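Local coordinates for protease Do-like 2, chloroplastic (Arabidopsis thaliana, PDB 4FLN), which acts as a chloroplast serine protease that makes the primary cut in the photodamaged D1 protein of photosystem II, at residues 121-126 against 229-234. Residues are numbered along the deposited sequence; the frame is centred on the assembly and turned at random.
Sequences CDIALL and YVIPTT
Two peptide carbonyls, those of Cys-121 and Asp-122, meet the CD1 methyl of Ile-231. The Cys-121 group presents its oxygen end, O lying 3.7 Å from Ile-231 CD1 with the methyl ahead. This methyl approaches the Asp-122 group obliquely, from one side of its plane and beyond the oxygen, CD1 3.8 Å from Asp-122 O. Asp-122 has positive backbone angles (phi 50°, psi 55°), and with this turn both oxygens point much the same way. Asn-89 ND2 donates a hydrogen bond to the oxygen of Asp-122. The other branch, Ile-231 CG2, touches Ile-123 CD1 at 4.0 Å as the two side chains pass, running in opposing senses. Ile-231 CG1, beside the backbone N (chi1 -57°), carries CD1 to the oxygens. Cutting Ile-231 back to an alanine would probably open a gap beside both carbonyls and leave Ile-123 CD1 without this neighbour. Asp-122 OD1 accepts a hydrogen bond from the backbone N of His-91. The contact joins the loop entering strand 123-129, and that strand's first residue, to the end of strand 228-232, one strand from each six-stranded barrel of the chymotrypsin-like fold, at the cleft where Asp-122, His-91 and Ser-200 form the probable catalytic triad.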
loop_
_atom_site.group_PDB
_atom_site.type_symbol
_atom_site.label_atom_id
_atom_site.label_comp_id
_atom_site.label_asym_id
_atom_site.label_seq_id
_atom_site.Cartn_x
_atom_site.Cartn_y
_atom_site.Cartn_z
ATOM N N CYS B 121 -33.762 -6.115 -12.179
ATOM C CA CYS B 121 -33.404 -7.230 -13.056
ATOM C C CYS B 121 -32.385 -6.808 -14.121
ATOM O O CYS B 121 -31.948 -7.629 -14.935
ATOM C CB CYS B 121 -34.652 -7.801 -13.722
ATOM S SG CYS B 121 -35.538 -6.601 -14.739
ATOM N N ASP B 122 -32.035 -5.520 -14.113
ATOM C CA ASP B 122 -31.087 -4.913 -15.059
ATOM C C ASP B 122 -31.349 -5.192 -16.542
ATOM O O ASP B 122 -30.483 -5.680 -17.268
ATOM C CB ASP B 122 -29.631 -5.224 -14.699
ATOM C CG ASP B 122 -28.645 -4.320 -15.437
ATOM O OD1 ASP B 122 -29.040 -3.204 -15.845
ATOM O OD2 ASP B 122 -27.477 -4.724 -15.611
ATOM N N ILE B 123 -32.551 -4.866 -16.985
ATOM C CA ILE B 123 -32.927 -5.060 -18.373
ATOM C C ILE B 123 -33.503 -3.763 -18.927
ATOM O O ILE B 123 -34.145 -2.995 -18.208
ATOM C CB ILE B 123 -33.962 -6.211 -18.516
ATOM C CG1 ILE B 123 -33.333 -7.549 -18.134
ATOM C CG2 ILE B 123 -34.522 -6.282 -19.934
ATOM C CD1 ILE B 123 -34.314 -8.692 -18.145
ATOM N N ALA B 124 -33.253 -3.504 -20.203
ATOM C CA ALA B 124 -33.875 -2.366 -20.852
ATOM C C ALA B 124 -34.214 -2.724 -22.281
ATOM O O ALA B 124 -33.496 -3.484 -22.932
ATOM C CB ALA B 124 -32.983 -1.142 -20.793
ATOM N N LEU B 125 -35.335 -2.193 -22.751
ATOM C CA LEU B 125 -35.751 -2.387 -24.120
ATOM C C LEU B 125 -35.500 -1.081 -24.844
ATOM O O LEU B 125 -35.620 -0.011 -24.250
ATOM C CB LEU B 125 -37.226 -2.753 -24.167
ATOM C CG LEU B 125 -37.583 -3.970 -25.017
ATOM C CD1 LEU B 125 -36.604 -5.095 -24.755
ATOM C CD2 LEU B 125 -39.008 -4.414 -24.725
ATOM N N LEU B 126 -35.118 -1.160 -26.112
ATOM C CA LEU B 126 -34.933 0.043 -26.910
ATOM C C LEU B 126 -35.680 -0.078 -28.232
ATOM O O LEU B 126 -35.819 -1.178 -28.790
ATOM C CB LEU B 126 -33.450 0.299 -27.187
ATOM C CG LEU B 126 -32.420 0.344 -26.063
ATOM C CD1 LEU B 126 -31.035 0.427 -26.671
ATOM C CD2 LEU B 126 -32.655 1.515 -25.137
ATOM N N TYR B 229 -21.654 -13.780 -15.759
ATOM C CA TYR B 229 -23.045 -13.872 -15.322
ATOM C C TYR B 229 -24.045 -13.635 -16.442
ATOM O O TYR B 229 -23.805 -12.860 -17.366
ATOM C CB TYR B 229 -23.302 -12.901 -14.183
ATOM C CG TYR B 229 -22.499 -13.241 -12.965
ATOM C CD1 TYR B 229 -22.972 -14.164 -12.039
ATOM C CD2 TYR B 229 -21.258 -12.664 -12.750
ATOM C CE1 TYR B 229 -22.234 -14.492 -10.921
ATOM C CE2 TYR B 229 -20.515 -12.983 -11.636
ATOM C CZ TYR B 229 -21.007 -13.899 -10.726
ATOM O OH TYR B 229 -20.267 -14.218 -9.615
ATOM N N VAL B 230 -25.178 -14.314 -16.357
ATOM C CA VAL B 230 -26.206 -14.178 -17.376
ATOM C C VAL B 230 -27.595 -14.093 -16.775
ATOM O O VAL B 230 -28.017 -14.979 -16.039
ATOM C CB VAL B 230 -26.179 -15.352 -18.375
ATOM C CG1 VAL B 230 -27.315 -15.210 -19.379
ATOM C CG2 VAL B 230 -24.832 -15.420 -19.081
ATOM N N ILE B 231 -28.310 -13.028 -17.104
ATOM C CA ILE B 231 -29.725 -12.954 -16.796
ATOM C C ILE B 231 -30.479 -13.941 -17.689
ATOM O O ILE B 231 -30.487 -13.785 -18.912
ATOM C CB ILE B 231 -30.234 -11.543 -17.050
ATOM C CG1 ILE B 231 -29.417 -10.552 -16.218
ATOM C CG2 ILE B 231 -31.721 -11.453 -16.728
ATOM C CD1 ILE B 231 -29.236 -9.194 -16.839
ATOM N N PRO B 232 -31.103 -14.972 -17.086
ATOM C CA PRO B 232 -31.759 -16.013 -17.894
ATOM C C PRO B 232 -33.039 -15.563 -18.602
ATOM O O PRO B 232 -33.654 -14.544 -18.247
ATOM C CB PRO B 232 -32.083 -17.113 -16.872
ATOM C CG PRO B 232 -32.064 -16.432 -15.549
ATOM C CD PRO B 232 -31.054 -15.330 -15.658
ATOM N N THR B 233 -33.419 -16.346 -19.608
ATOM C CA THR B 233 -34.640 -16.136 -20.371
ATOM C C THR B 233 -35.874 -15.935 -19.498
ATOM O O THR B 233 -36.702 -15.067 -19.777
ATOM C CB THR B 233 -34.903 -17.334 -21.293
ATOM O OG1 THR B 233 -33.884 -17.384 -22.285
ATOM C CG2 THR B 233 -36.259 -17.213 -21.980
ATOM N N THR B 234 -36.006 -16.744 -18.452
ATOM C CA THR B 234 -37.192 -16.679 -17.603
ATOM C C THR B 234 -37.367 -15.317 -16.927
ATOM O O THR B 234 -38.483 -14.811 -16.823
ATOM C CB THR B 234 -37.220 -17.818 -16.566
ATOM O OG1 THR B 234 -36.191 -17.616 -15.597
ATOM C CG2 THR B 234 -36.974 -19.147 -17.253
#